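Local coordinates for protein PcyX_EBK42635 (Marine metagenome, PDB 5OWG) that probably reduces biliverdin to phycoerythrobilin in a ferredoxin-dependent four-electron reaction, as a member of the ferredoxin-dependent bilin reductases, at residues 43-51 with 60-68; 14-25 with 72-80. All coordinates share one frame; numbering follows the deposited sequence.

Interaction 1: 43-51 with 60-68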
ATOM      1  N   GLU A  43      -2.975 -13.628  13.983  1.00 73.04           N
ATOM      2  CA  GLU A  43      -1.954 -14.621  13.670  1.00 79.17           C
ATOM      3  C   GLU A  43      -2.555 -15.877  13.052  1.00 63.66           C
ATOM      4  O   GLU A  43      -1.903 -16.537  12.235  1.00 68.41           O
ATOM      5  CB  GLU A  43      -1.172 -14.983  14.934  1.00 89.84           C
ATOM      6  CG  GLU A  43      -0.561 -13.794  15.650  1.00 94.26           C
ATOM      7  CD  GLU A  43       0.285 -14.212  16.834  1.00 98.67           C
ATOM      8  OE1 GLU A  43       0.442 -15.432  17.048  1.00111.05           O
ATOM      9  OE2 GLU A  43       0.792 -13.324  17.550  1.00 92.71           O
ATOM     10  N   LYS A  44      -3.788 -16.226  13.424  1.00 60.03           N
ATOM     11  CA  LYS A  44      -4.377 -17.467  12.931  1.00 80.22           C
ATOM     12  C   LYS A  44      -4.756 -17.364  11.459  1.00 73.70           C
ATOM     13  O   LYS A  44      -4.700 -18.366  10.737  1.00 67.07           O
ATOM     14  CB  LYS A  44      -5.600 -17.847  13.766  1.00 86.24           C
ATOM     15  CG  LYS A  44      -5.335 -18.364  15.197  1.00 84.17           C
ATOM     16  CD  LYS A  44      -3.862 -18.524  15.595  1.00 87.52           C
ATOM     17  CE  LYS A  44      -3.239 -19.812  15.065  1.00 93.71           C
ATOM     18  NZ  LYS A  44      -1.890 -20.048  15.648  1.00 92.57           N
ATOM     19  N   LEU A  45      -5.142 -16.178  11.000  1.00 66.61           N
ATOM     20  CA  LEU A  45      -5.467 -15.954   9.598  1.00 61.59           C
ATOM     21  C   LEU A  45      -4.265 -15.488   8.787  1.00 45.74           C
ATOM     22  O   LEU A  45      -4.429 -15.107   7.623  1.00 40.32           O
ATOM     23  CB  LEU A  45      -6.596 -14.928   9.482  1.00 46.08           C
ATOM     24  CG  LEU A  45      -7.898 -15.306  10.192  1.00 58.56           C
ATOM     25  CD1 LEU A  45      -8.776 -14.080  10.384  1.00 66.32           C
ATOM     26  CD2 LEU A  45      -8.637 -16.381   9.413  1.00 53.45           C
ATOM     27  N   GLY A  46      -3.072 -15.515   9.372  1.00 52.91           N
ATOM     28  CA  GLY A  46      -1.900 -14.995   8.679  1.00 60.79           C
ATOM     29  C   GLY A  46      -2.088 -13.587   8.172  1.00 48.25           C
ATOM     30  O   GLY A  46      -1.587 -13.237   7.095  1.00 48.37           O
ATOM     31  N   TRP A  47      -2.807 -12.759   8.927  1.00 54.28           N
ATOM     32  CA  TRP A  47      -3.109 -11.389   8.536  1.00 64.17           C
ATOM     33  C   TRP A  47      -2.222 -10.443   9.335  1.00 43.55           C
ATOM     34  O   TRP A  47      -2.276 -10.431  10.570  1.00 49.61           O
ATOM     35  CB  TRP A  47      -4.586 -11.073   8.779  1.00 63.61           C
ATOM     36  CG  TRP A  47      -5.198 -10.078   7.826  1.00 47.07           C
ATOM     37  CD1 TRP A  47      -4.581  -9.433   6.792  1.00 39.44           C
ATOM     38  CD2 TRP A  47      -6.557  -9.620   7.828  1.00 46.87           C
ATOM     39  NE1 TRP A  47      -5.473  -8.607   6.148  1.00 37.68           N
ATOM     40  CE2 TRP A  47      -6.692  -8.702   6.768  1.00 53.54           C
ATOM     41  CE3 TRP A  47      -7.673  -9.900   8.624  1.00 54.79           C
ATOM     42  CZ2 TRP A  47      -7.896  -8.061   6.484  1.00 53.83           C
ATOM     43  CZ3 TRP A  47      -8.869  -9.263   8.340  1.00 61.02           C
ATOM     44  CH2 TRP A  47      -8.970  -8.354   7.279  1.00 62.00           C
ATOM     45  N   VAL A  48      -1.406  -9.662   8.634  1.00 50.68           N
ATOM     46  CA  VAL A  48      -0.571  -8.637   9.245  1.00 53.24           C
ATOM     47  C   VAL A  48      -0.854  -7.320   8.541  1.00 41.54           C
ATOM     48  O   VAL A  48      -0.844  -7.256   7.307  1.00 45.62           O
ATOM     49  CB  VAL A  48       0.928  -8.985   9.161  1.00 55.28           C
ATOM     50  CG1 VAL A  48       1.776  -7.864   9.744  1.00 62.13           C
ATOM     51  CG2 VAL A  48       1.211 -10.289   9.889  1.00 60.82           C
ATOM     52  N   ASN A  49      -1.104  -6.273   9.324  1.00 42.42           N
ATOM     53  CA  ASN A  49      -1.374  -4.946   8.787  1.00 53.87           C
ATOM     54  C   ASN A  49      -0.578  -3.936   9.596  1.00 49.29           C
ATOM     55  O   ASN A  49      -0.723  -3.867  10.821  1.00 50.57           O
ATOM     56  CB  ASN A  49      -2.871  -4.620   8.828  1.00 47.18           C
ATOM     57  CG  ASN A  49      -3.633  -5.229   7.666  1.00 50.76           C
ATOM     58  OD1 ASN A  49      -3.674  -4.659   6.575  1.00 37.72           O
ATOM     59  ND2 ASN A  49      -4.240  -6.388   7.893  1.00 47.29           N
ATOM     60  N   ARG A  50       0.258  -3.157   8.915  1.00 44.54           N
ATOM     61  CA  ARG A  50       1.173  -2.235   9.567  1.00 45.48           C
ATOM     62  C   ARG A  50       1.163  -0.912   8.820  1.00 47.71           C
ATOM     63  O   ARG A  50       1.090  -0.891   7.588  1.00 37.62           O
ATOM     64  CB  ARG A  50       2.589  -2.815   9.600  1.00 47.12           C
ATOM     65  CG  ARG A  50       2.691  -4.105  10.394  1.00 45.36           C
ATOM     66  CD  ARG A  50       4.067  -4.725  10.266  1.00 46.15           C
ATOM     67  NE  ARG A  50       5.087  -3.932  10.944  1.00 68.23           N
ATOM     68  CZ  ARG A  50       6.394  -4.157  10.851  1.00 61.27           C
ATOM     69  NH1 ARG A  50       6.849  -5.150  10.099  1.00 52.36           N
ATOM     70  NH2 ARG A  50       7.247  -3.383  11.505  1.00 64.12           N
ATOM     71  N   THR A  51       1.239   0.191   9.564  1.00 41.56           N
ATOM     72  CA  THR A  51       1.170   1.515   8.968  1.00 45.57           C
ATOM     73  C   THR A  51       2.307   2.389   9.478  1.00 44.43           C
ATOM     74  O   THR A  51       2.655   2.343  10.662  1.00 37.42           O
ATOM     75  CB  THR A  51      -0.176   2.189   9.263  1.00 42.13           C
ATOM     76  OG1 THR A  51      -0.413   2.197  10.677  1.00 46.94           O
ATOM     77  CG2 THR A  51      -1.307   1.451   8.556  1.00 41.52           C
ATOM     78  N   ALA A  60       1.306   5.201   5.111  1.00 37.69           N
ATOM     79  CA  ALA A  60       1.955   4.123   4.375  1.00 41.92           C
ATOM     80  C   ALA A  60       1.511   2.817   5.013  1.00 27.24           C
ATOM     81  O   ALA A  60       1.750   2.602   6.204  1.00 30.95           O
ATOM     82  CB  ALA A  60       3.479   4.257   4.416  1.00 36.47           C
ATOM     83  N   HIS A  61       0.873   1.947   4.231  1.00 31.08           N
ATOM     84  CA  HIS A  61       0.133   0.811   4.768  1.00 35.85           C
ATOM     85  C   HIS A  61       0.612  -0.469   4.102  1.00 31.57           C
ATOM     86  O   HIS A  61       0.551  -0.590   2.875  1.00 40.00           O
ATOM     87  CB  HIS A  61      -1.371   1.005   4.549  1.00 37.48           C
ATOM     88  CG  HIS A  61      -2.210  -0.152   4.991  1.00 44.81           C
ATOM     89  ND1 HIS A  61      -3.463  -0.398   4.474  1.00 42.33           N
ATOM     90  CD2 HIS A  61      -1.984  -1.123   5.908  1.00 49.38           C
ATOM     91  CE1 HIS A  61      -3.972  -1.474   5.047  1.00 49.78           C
ATOM     92  NE2 HIS A  61      -3.095  -1.933   5.922  1.00 47.24           N
ATOM     93  N   LEU A  62       1.072  -1.422   4.909  1.00 44.10           N
ATOM     94  CA  LEU A  62       1.506  -2.729   4.428  1.00 50.37           C
ATOM     95  C   LEU A  62       0.512  -3.779   4.900  1.00 47.81           C
ATOM     96  O   LEU A  62       0.364  -4.001   6.107  1.00 50.45           O
ATOM     97  CB  LEU A  62       2.914  -3.064   4.922  1.00 44.85           C
ATOM     98  CG  LEU A  62       3.452  -4.434   4.491  1.00 39.00           C
ATOM     99  CD1 LEU A  62       3.715  -4.465   2.991  1.00 39.66           C
ATOM    100  CD2 LEU A  62       4.707  -4.795   5.270  1.00 53.72           C
ATOM    101  N   ASP A  63      -0.160  -4.422   3.949  1.00 51.69           N
ATOM    102  CA  ASP A  63      -1.145  -5.459   4.225  1.00 40.80           C
ATOM    103  C   ASP A  63      -0.649  -6.767   3.627  1.00 41.55           C
ATOM    104  O   ASP A  63      -0.520  -6.882   2.403  1.00 49.60           O
ATOM    105  CB  ASP A  63      -2.507  -5.080   3.643  1.00 50.54           C
ATOM    106  CG  ASP A  63      -3.470  -6.247   3.604  1.00 47.81           C
ATOM    107  OD1 ASP A  63      -3.401  -7.108   4.506  1.00 45.56           O
ATOM    108  OD2 ASP A  63      -4.289  -6.309   2.664  1.00 50.01           O
ATOM    109  N   VAL A  64      -0.377  -7.749   4.486  1.00 38.22           N
ATOM    110  CA  VAL A  64       0.185  -9.031   4.073  1.00 56.94           C
ATOM    111  C   VAL A  64      -0.704 -10.145   4.605  1.00 54.47           C
ATOM    112  O   VAL A  64      -1.021 -10.174   5.800  1.00 49.99           O
ATOM    113  CB  VAL A  64       1.630  -9.214   4.578  1.00 56.85           C
ATOM    114  CG1 VAL A  64       2.204 -10.558   4.127  1.00 52.31           C
ATOM    115  CG2 VAL A  64       2.507  -8.076   4.092  1.00 55.11           C
ATOM    116  N   VAL A  65      -1.099 -11.058   3.722  1.00 44.44           N
ATOM    117  CA  VAL A  65      -1.862 -12.246   4.090  1.00 60.12           C
ATOM    118  C   VAL A  65      -0.995 -13.456   3.771  1.00 47.06           C
ATOM    119  O   VAL A  65      -0.772 -13.775   2.596  1.00 49.29           O
ATOM    120  CB  VAL A  65      -3.207 -12.325   3.356  1.00 52.58           C
ATOM    121  CG1 VAL A  65      -3.988 -13.552   3.806  1.00 61.82           C
ATOM    122  CG2 VAL A  65      -4.021 -11.061   3.587  1.00 40.49           C
ATOM    123  N   ASP A  66      -0.508 -14.128   4.810  1.00 47.36           N
ATOM    124  CA  ASP A  66       0.346 -15.306   4.668  1.00 62.14           C
ATOM    125  C   ASP A  66      -0.494 -16.533   5.024  1.00 67.98           C
ATOM    126  O   ASP A  66      -0.583 -16.928   6.188  1.00 57.69           O
ATOM    127  CB  ASP A  66       1.586 -15.188   5.556  1.00 66.27           C
ATOM    128  CG  ASP A  66       2.612 -16.272   5.277  1.00 70.05           C
ATOM    129  OD1 ASP A  66       2.211 -17.433   5.054  1.00 72.73           O
ATOM    130  OD2 ASP A  66       3.821 -15.960   5.278  1.00 73.51           O
ATOM    131  N   VAL A  67      -1.111 -17.138   4.006  1.00 65.51           N
ATOM    132  CA  VAL A  67      -1.948 -18.319   4.202  1.00 75.48           C
ATOM    133  C   VAL A  67      -1.521 -19.424   3.244  1.00 83.43           C
ATOM    134  O   VAL A  67      -2.234 -19.748   2.288  1.00 82.98           O
ATOM    135  CB  VAL A  67      -3.442 -17.976   4.030  1.00 68.41           C
ATOM    136  CG1 VAL A  67      -3.908 -17.058   5.152  1.00 69.44           C
ATOM    137  CG2 VAL A  67      -3.705 -17.319   2.680  1.00 66.62           C
ATOM    138  N   ARG A  68      -0.367 -20.029   3.507  1.00 79.54           N
ATOM    139  CA  ARG A  68       0.144 -21.120   2.679  1.00 82.67           C
ATOM    140  C   ARG A  68      -0.064 -22.458   3.385  1.00 83.27           C
ATOM    141  O   ARG A  68       0.872 -23.213   3.659  1.00 81.11           O
ATOM    142  CB  ARG A  68       1.611 -20.876   2.345  1.00 75.13           C
ATOM    143  CG  ARG A  68       1.829 -19.626   1.513  1.00 81.41           C
ATOM    144  CD  ARG A  68       3.302 -19.327   1.336  1.00 81.70           C
ATOM    145  NE  ARG A  68       3.959 -18.989   2.594  1.00 77.04           N
ATOM    146  CZ  ARG A  68       5.259 -18.748   2.714  1.00 76.78           C
ATOM    147  NH1 ARG A  68       6.050 -18.805   1.649  1.00 84.28           N
ATOM    148  NH2 ARG A  68       5.773 -18.448   3.898  1.00 87.58           N
TER
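The indole of W47 meets D63 and the carbonyl oxygen of V64 at its edge, while the amide nitrogen ND2 of N49 lies above one face, offset toward the rim. W47 NE1 donates to D63 OD1 at 3.0 Å, but the N-H...O angle of 135° marks a weak bond. CG2 of V65 packs obliquely, 3.6 Å from W47 CD1. The imidazole of H61 has R50 O and N49 CB at its edge, and its NE2 gives a hydrogen to N49 OD1 at 2.9 Å, on a lone pair in the amide plane. A chi2 of -84° turns the N49 amide so that OD1 faces H61, and ND2 bonds the carbonyl of F40, gripping both ends. The amide plane is 18° from the D63 carboxylate plane, the two groups lying side by side.

The backbones of 47-51 and 60-67 pair as two arms of an antiparallel hairpin, axes 4.7 Å apart at closest approach. V48 with V64 and R50 with L62 are hydrogen-bonded pairs; V64 N to V48 O spans 2.9 Å.

Helix 220-229 covers the face of W47, N49 and D63, with F226 touching all three. Helix 14-28 packs on the opposite face, where I22 meets R50 and L62, and strand 73-82 continues the sheet beyond 60-67.

Interaction 2: 14-25 with 72-80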
ATOM      1  N   LEU A  14       8.918 -13.391  -2.730  1.00 85.29           N
ATOM      2  CA  LEU A  14       7.871 -12.532  -2.188  1.00 73.25           C
ATOM      3  C   LEU A  14       8.162 -12.170  -0.738  1.00 66.51           C
ATOM      4  O   LEU A  14       7.924 -11.035  -0.310  1.00 58.56           O
ATOM      5  CB  LEU A  14       6.513 -13.225  -2.305  1.00 79.48           C
ATOM      6  CG  LEU A  14       6.044 -13.543  -3.727  1.00 79.14           C
ATOM      7  CD1 LEU A  14       4.849 -14.482  -3.697  1.00 83.90           C
ATOM      8  CD2 LEU A  14       5.702 -12.270  -4.486  1.00 75.63           C
ATOM      9  N   ILE A  15       8.680 -13.127   0.035  1.00 56.52           N
ATOM     10  CA  ILE A  15       9.031 -12.852   1.424  1.00 72.35           C
ATOM     11  C   ILE A  15      10.251 -11.945   1.488  1.00 83.32           C
ATOM     12  O   ILE A  15      10.344 -11.064   2.352  1.00 77.41           O
ATOM     13  CB  ILE A  15       9.267 -14.169   2.187  1.00 75.68           C
ATOM     14  CG1 ILE A  15       8.154 -15.179   1.887  1.00 81.62           C
ATOM     15  CG2 ILE A  15       9.351 -13.904   3.683  1.00 80.02           C
ATOM     16  CD1 ILE A  15       6.751 -14.645   2.082  1.00 69.58           C
ATOM     17  N   LYS A  16      11.207 -12.144   0.580  1.00 79.20           N
ATOM     18  CA  LYS A  16      12.353 -11.247   0.501  1.00 77.51           C
ATOM     19  C   LYS A  16      11.903  -9.824   0.199  1.00 75.69           C
ATOM     20  O   LYS A  16      12.248  -8.883   0.921  1.00 78.09           O
ATOM     21  CB  LYS A  16      13.333 -11.742  -0.561  1.00 77.70           C
ATOM     22  CG  LYS A  16      14.522 -10.827  -0.777  1.00 64.25           C
ATOM     23  CD  LYS A  16      15.776 -11.623  -1.083  1.00 65.98           C
ATOM     24  CE  LYS A  16      16.949 -10.717  -1.391  1.00 73.51           C
ATOM     25  NZ  LYS A  16      17.210  -9.732  -0.302  1.00 71.08           N
ATOM     26  N   TRP A  17      11.118  -9.650  -0.869  1.00 71.36           N
ATOM     27  CA  TRP A  17      10.589  -8.331  -1.192  1.00 70.54           C
ATOM     28  C   TRP A  17       9.861  -7.713  -0.005  1.00 72.41           C
ATOM     29  O   TRP A  17       9.829  -6.485   0.135  1.00 70.56           O
ATOM     30  CB  TRP A  17       9.648  -8.420  -2.396  1.00 58.73           C
ATOM     31  CG  TRP A  17       8.732  -7.239  -2.513  1.00 60.09           C
ATOM     32  CD1 TRP A  17       8.929  -6.117  -3.265  1.00 62.80           C
ATOM     33  CD2 TRP A  17       7.479  -7.059  -1.844  1.00 69.91           C
ATOM     34  NE1 TRP A  17       7.874  -5.250  -3.106  1.00 70.54           N
ATOM     35  CE2 TRP A  17       6.971  -5.806  -2.238  1.00 66.41           C
ATOM     36  CE3 TRP A  17       6.738  -7.836  -0.947  1.00 68.33           C
ATOM     37  CZ2 TRP A  17       5.757  -5.312  -1.766  1.00 64.68           C
ATOM     38  CZ3 TRP A  17       5.532  -7.345  -0.484  1.00 64.00           C
ATOM     39  CH2 TRP A  17       5.052  -6.095  -0.894  1.00 72.62           C
ATOM     40  N   LYS A  18       9.272  -8.542   0.859  1.00 76.53           N
ATOM     41  CA  LYS A  18       8.542  -8.020   2.007  1.00 78.66           C
ATOM     42  C   LYS A  18       9.492  -7.503   3.079  1.00 70.00           C
ATOM     43  O   LYS A  18       9.272  -6.423   3.638  1.00 65.52           O
ATOM     44  CB  LYS A  18       7.628  -9.103   2.585  1.00 64.25           C
ATOM     45  CG  LYS A  18       6.736  -8.624   3.724  1.00 60.44           C
ATOM     46  CD  LYS A  18       5.861  -9.741   4.278  1.00 69.89           C
ATOM     47  CE  LYS A  18       6.680 -10.868   4.893  1.00 84.62           C
ATOM     48  NZ  LYS A  18       7.637 -10.376   5.924  1.00 83.22           N
ATOM     49  N   ASP A  19      10.554  -8.255   3.375  1.00 73.53           N
ATOM     50  CA  ASP A  19      11.520  -7.804   4.370  1.00 69.41           C
ATOM     51  C   ASP A  19      12.292  -6.589   3.874  1.00 75.24           C
ATOM     52  O   ASP A  19      12.552  -5.656   4.644  1.00 72.92           O
ATOM     53  CB  ASP A  19      12.474  -8.943   4.729  1.00 74.26           C
ATOM     54  CG  ASP A  19      11.783 -10.069   5.474  1.00 83.11           C
ATOM     55  OD1 ASP A  19      10.553  -9.981   5.677  1.00 77.42           O
ATOM     56  OD2 ASP A  19      12.468 -11.039   5.859  1.00 94.88           O
ATOM     57  N   GLU A  20      12.667  -6.576   2.592  1.00 70.95           N
ATOM     58  CA  GLU A  20      13.304  -5.389   2.031  1.00 75.10           C
ATOM     59  C   GLU A  20      12.359  -4.195   2.087  1.00 68.02           C
ATOM     60  O   GLU A  20      12.789  -3.063   2.336  1.00 61.32           O
ATOM     61  CB  GLU A  20      13.747  -5.650   0.590  1.00 74.32           C
ATOM     62  CG  GLU A  20      14.661  -6.854   0.397  1.00 81.11           C
ATOM     63  CD  GLU A  20      15.935  -6.770   1.213  1.00 91.21           C
ATOM     64  OE1 GLU A  20      15.855  -6.838   2.458  1.00 91.14           O
ATOM     65  OE2 GLU A  20      17.020  -6.636   0.610  1.00 97.00           O
ATOM     66  N   THR A  21      11.065  -4.431   1.856  1.00 78.77           N
ATOM     67  CA  THR A  21      10.081  -3.357   1.945  1.00 64.83           C
ATOM     68  C   THR A  21       9.988  -2.811   3.364  1.00 51.90           C
ATOM     69  O   THR A  21       9.936  -1.592   3.567  1.00 53.20           O
ATOM     70  CB  THR A  21       8.716  -3.865   1.468  1.00 58.09           C
ATOM     71  OG1 THR A  21       8.708  -3.950   0.038  1.00 60.72           O
ATOM     72  CG2 THR A  21       7.576  -2.945   1.926  1.00 61.70           C
ATOM     73  N   ILE A  22       9.961  -3.696   4.362  1.00 46.75           N
ATOM     74  CA  ILE A  22       9.831  -3.254   5.746  1.00 53.89           C
ATOM     75  C   ILE A  22      11.083  -2.504   6.187  1.00 58.35           C
ATOM     76  O   ILE A  22      11.007  -1.549   6.968  1.00 48.09           O
ATOM     77  CB  ILE A  22       9.535  -4.454   6.663  1.00 54.14           C
ATOM     78  CG1 ILE A  22       8.177  -5.063   6.307  1.00 60.73           C
ATOM     79  CG2 ILE A  22       9.539  -4.029   8.129  1.00 55.86           C
ATOM     80  CD1 ILE A  22       7.916  -6.412   6.940  1.00 56.58           C
ATOM     81  N   GLU A  23      12.254  -2.926   5.702  1.00 65.31           N
ATOM     82  CA  GLU A  23      13.487  -2.230   6.054  1.00 66.15           C
ATOM     83  C   GLU A  23      13.464  -0.791   5.556  1.00 59.04           C
ATOM     84  O   GLU A  23      13.859   0.131   6.278  1.00 60.62           O
ATOM     85  CB  GLU A  23      14.692  -2.976   5.481  1.00 74.99           C
ATOM     86  CG  GLU A  23      16.044  -2.398   5.889  1.00 80.90           C
ATOM     87  CD  GLU A  23      16.287  -2.464   7.384  1.00 97.50           C
ATOM     88  OE1 GLU A  23      15.505  -3.139   8.086  1.00 94.88           O
ATOM     89  OE2 GLU A  23      17.260  -1.841   7.861  1.00 96.70           O
ATOM     90  N   VAL A  24      13.002  -0.578   4.322  1.00 54.03           N
ATOM     91  CA  VAL A  24      12.938   0.775   3.775  1.00 45.95           C
ATOM     92  C   VAL A  24      12.002   1.638   4.611  1.00 55.56           C
ATOM     93  O   VAL A  24      12.337   2.770   4.981  1.00 58.58           O
ATOM     94  CB  VAL A  24      12.501   0.734   2.298  1.00 57.79           C
ATOM     95  CG1 VAL A  24      12.281   2.141   1.752  1.00 55.68           C
ATOM     96  CG2 VAL A  24      13.542   0.003   1.461  1.00 66.96           C
ATOM     97  N   LEU A  25      10.815   1.116   4.928  1.00 57.61           N
ATOM     98  CA  LEU A  25       9.843   1.905   5.679  1.00 52.25           C
ATOM     99  C   LEU A  25      10.361   2.240   7.073  1.00 45.34           C
ATOM    100  O   LEU A  25      10.121   3.340   7.583  1.00 48.91           O
ATOM    101  CB  LEU A  25       8.509   1.159   5.761  1.00 47.93           C
ATOM    102  CG  LEU A  25       7.779   0.936   4.431  1.00 52.64           C
ATOM    103  CD1 LEU A  25       6.617  -0.024   4.611  1.00 55.59           C
ATOM    104  CD2 LEU A  25       7.284   2.251   3.853  1.00 58.64           C
ATOM    105  N   GLY A  72      -3.847 -22.422  -0.341  1.00 72.34           N
ATOM    106  CA  GLY A  72      -2.492 -22.018  -0.007  1.00 67.44           C
ATOM    107  C   GLY A  72      -2.017 -20.835  -0.825  1.00 82.38           C
ATOM    108  O   GLY A  72      -1.371 -21.009  -1.859  1.00 78.26           O
ATOM    109  N   LEU A  73      -2.322 -19.629  -0.358  1.00 69.60           N
ATOM    110  CA  LEU A  73      -2.010 -18.408  -1.087  1.00 71.49           C
ATOM    111  C   LEU A  73      -1.164 -17.472  -0.226  1.00 66.47           C
ATOM    112  O   LEU A  73      -0.851 -17.752   0.934  1.00 72.95           O
ATOM    113  CB  LEU A  73      -3.293 -17.708  -1.552  1.00 80.53           C
ATOM    114  CG  LEU A  73      -4.111 -18.411  -2.641  1.00 81.65           C
ATOM    115  CD1 LEU A  73      -5.311 -17.560  -3.023  1.00 74.07           C
ATOM    116  CD2 LEU A  73      -3.271 -18.720  -3.876  1.00 79.91           C
ATOM    117  N   TRP A  74      -0.800 -16.343  -0.830  1.00 72.50           N
ATOM    118  CA  TRP A  74       0.083 -15.353  -0.219  1.00 68.74           C
ATOM    119  C   TRP A  74      -0.073 -14.077  -1.024  1.00 61.19           C
ATOM    120  O   TRP A  74       0.186 -14.078  -2.232  1.00 63.67           O
ATOM    121  CB  TRP A  74       1.542 -15.812  -0.226  1.00 58.93           C
ATOM    122  CG  TRP A  74       2.448 -14.947   0.609  1.00 65.75           C
ATOM    123  CD1 TRP A  74       2.937 -15.239   1.848  1.00 67.39           C
ATOM    124  CD2 TRP A  74       2.970 -13.653   0.268  1.00 43.29           C
ATOM    125  NE1 TRP A  74       3.728 -14.213   2.301  1.00 54.10           N
ATOM    126  CE2 TRP A  74       3.765 -13.226   1.351  1.00 54.63           C
ATOM    127  CE3 TRP A  74       2.841 -12.814  -0.846  1.00 48.88           C
ATOM    128  CZ2 TRP A  74       4.429 -12.001   1.354  1.00 61.01           C
ATOM    129  CZ3 TRP A  74       3.501 -11.596  -0.839  1.00 65.85           C
ATOM    130  CH2 TRP A  74       4.286 -11.202   0.253  1.00 64.62           C
ATOM    131  N   MET A  75      -0.493 -13.001  -0.369  1.00 55.78           N
ATOM    132  CA  MET A  75      -0.715 -11.741  -1.055  1.00 66.64           C
ATOM    133  C   MET A  75      -0.132 -10.617  -0.216  1.00 52.37           C
ATOM    134  O   MET A  75       0.140 -10.775   0.976  1.00 44.47           O
ATOM    135  CB  MET A  75      -2.211 -11.506  -1.323  1.00 53.30           C
ATOM    136  CG  MET A  75      -2.976 -10.799  -0.208  1.00 66.70           C
ATOM    137  SD  MET A  75      -2.764  -9.004  -0.133  1.00 67.97           S
ATOM    138  CE  MET A  75      -3.334  -8.494  -1.752  1.00 65.11           C
ATOM    139  N   ALA A  76       0.060  -9.471  -0.861  1.00 51.14           N
ATOM    140  CA  ALA A  76       0.555  -8.294  -0.172  1.00 47.72           C
ATOM    141  C   ALA A  76      -0.000  -7.054  -0.853  1.00 47.12           C
ATOM    142  O   ALA A  76      -0.217  -7.034  -2.068  1.00 40.32           O
ATOM    143  CB  ALA A  76       2.087  -8.251  -0.150  1.00 64.67           C
ATOM    144  N   HIS A  77      -0.234  -6.023  -0.048  1.00 43.38           N
ATOM    145  CA  HIS A  77      -0.727  -4.742  -0.527  1.00 50.96           C
ATOM    146  C   HIS A  77       0.072  -3.643   0.151  1.00 36.85           C
ATOM    147  O   HIS A  77       0.302  -3.693   1.362  1.00 34.45           O
ATOM    148  CB  HIS A  77      -2.226  -4.584  -0.238  1.00 42.96           C
ATOM    149  CG  HIS A  77      -2.727  -3.180  -0.366  1.00 33.41           C
ATOM    150  ND1 HIS A  77      -3.194  -2.664  -1.556  1.00 53.14           N
ATOM    151  CD2 HIS A  77      -2.846  -2.187   0.547  1.00 47.54           C
ATOM    152  CE1 HIS A  77      -3.574  -1.413  -1.371  1.00 54.73           C
ATOM    153  NE2 HIS A  77      -3.373  -1.098  -0.105  1.00 56.44           N
ATOM    154  N   LEU A  78       0.509  -2.663  -0.635  1.00 42.99           N
ATOM    155  CA  LEU A  78       1.338  -1.576  -0.128  1.00 37.20           C
ATOM    156  C   LEU A  78       0.916  -0.289  -0.815  1.00 39.26           C
ATOM    157  O   LEU A  78       0.938  -0.204  -2.046  1.00 38.24           O
ATOM    158  CB  LEU A  78       2.827  -1.859  -0.363  1.00 45.61           C
ATOM    159  CG  LEU A  78       3.811  -0.808   0.158  1.00 43.75           C
ATOM    160  CD1 LEU A  78       3.758  -0.693   1.676  1.00 38.16           C
ATOM    161  CD2 LEU A  78       5.222  -1.135  -0.294  1.00 45.92           C
ATOM    162  N   CYS A  79       0.537   0.708  -0.018  1.00 42.28           N
ATOM    163  CA  CYS A  79       0.052   1.976  -0.540  1.00 32.12           C
ATOM    164  C   CYS A  79       0.616   3.112   0.298  1.00 39.66           C
ATOM    165  O   CYS A  79       0.755   2.992   1.519  1.00 39.83           O
ATOM    166  CB  CYS A  79      -1.478   2.046  -0.532  1.00 37.49           C
ATOM    167  SG  CYS A  79      -2.130   3.472  -1.401  1.00 55.02           S
ATOM    168  N   LEU A  80       0.936   4.220  -0.370  1.00 51.27           N
ATOM    169  CA  LEU A  80       1.470   5.408   0.286  1.00 56.13           C
ATOM    170  C   LEU A  80       0.694   6.632  -0.177  1.00 42.51           C
ATOM    171  O   LEU A  80       0.652   6.924  -1.377  1.00 50.03           O
ATOM    172  CB  LEU A  80       2.961   5.590  -0.016  1.00 50.20           C
ATOM    173  CG  LEU A  80       3.968   4.970   0.956  1.00 40.89           C
ATOM    174  CD1 LEU A  80       4.019   3.457   0.817  1.00 33.91           C
ATOM    175  CD2 LEU A  80       5.353   5.574   0.753  1.00 49.55           C
TER
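W74 lies against the first turns of helix 14-25. L14 CB sits over one face of its six-membered ring, 3.9 Å from the centroid and 19° off the normal, a CH-pi contact. I15 CD1 approaches obliquely, 3.4 Å from W74 CE2, a tight contact. At the rim of the indole, near its plane, come the CZ3 corner of W17 and the aliphatic part of K18, whose CD is 4.0 Å from W74 CZ2; the bent end of K18 turns its NZ to D19.

Two residues on, A76 presents its methyl to the W17 indole, with CB 3.6 Å from CZ3. This is one layer boundary of the alpha/beta/alpha sandwich of bilin reductases: the helix lies along the strand, axes 10.2 Å apart at 28°, and residues alternating along the strand face it.

L78 then fills the position beyond W17. Its CD2 meets CG2 of T21 tip to tip at 3.7 Å, and its CD1 slides past L25 CD1 at 4.2 Å. With OG1 beside the backbone N (chi1 -76°), T21 CG2 is anti to that N and points to L78, while OG1 bonds W17 O at 2.8 Å, satisfying the hydroxyl within the helix. L80, the next residue on this face, packs on Y176 of helix 161-179.

Both contacts are buried and share one antiparallel sheet: strands 57-67 and 73-82 are neighbours in it, joined by backbone bonds, among them a probable one between D63 O and H77 N at 2.6 Å. Interaction 1 is nested within the chain loop that interaction 2 closes. It links strands edge to edge, through a ladder of backbone bonds, and carries polar side chains on the face under helix 220-229, where relatives hold the bilin between sheet and C-terminal helices. Interaction 2 joins layers instead, setting helix 14-25 on the other face with no hydrogen bond across and almost entirely apolar contacts. K18 of that helix also reaches V64, so it spans both strands.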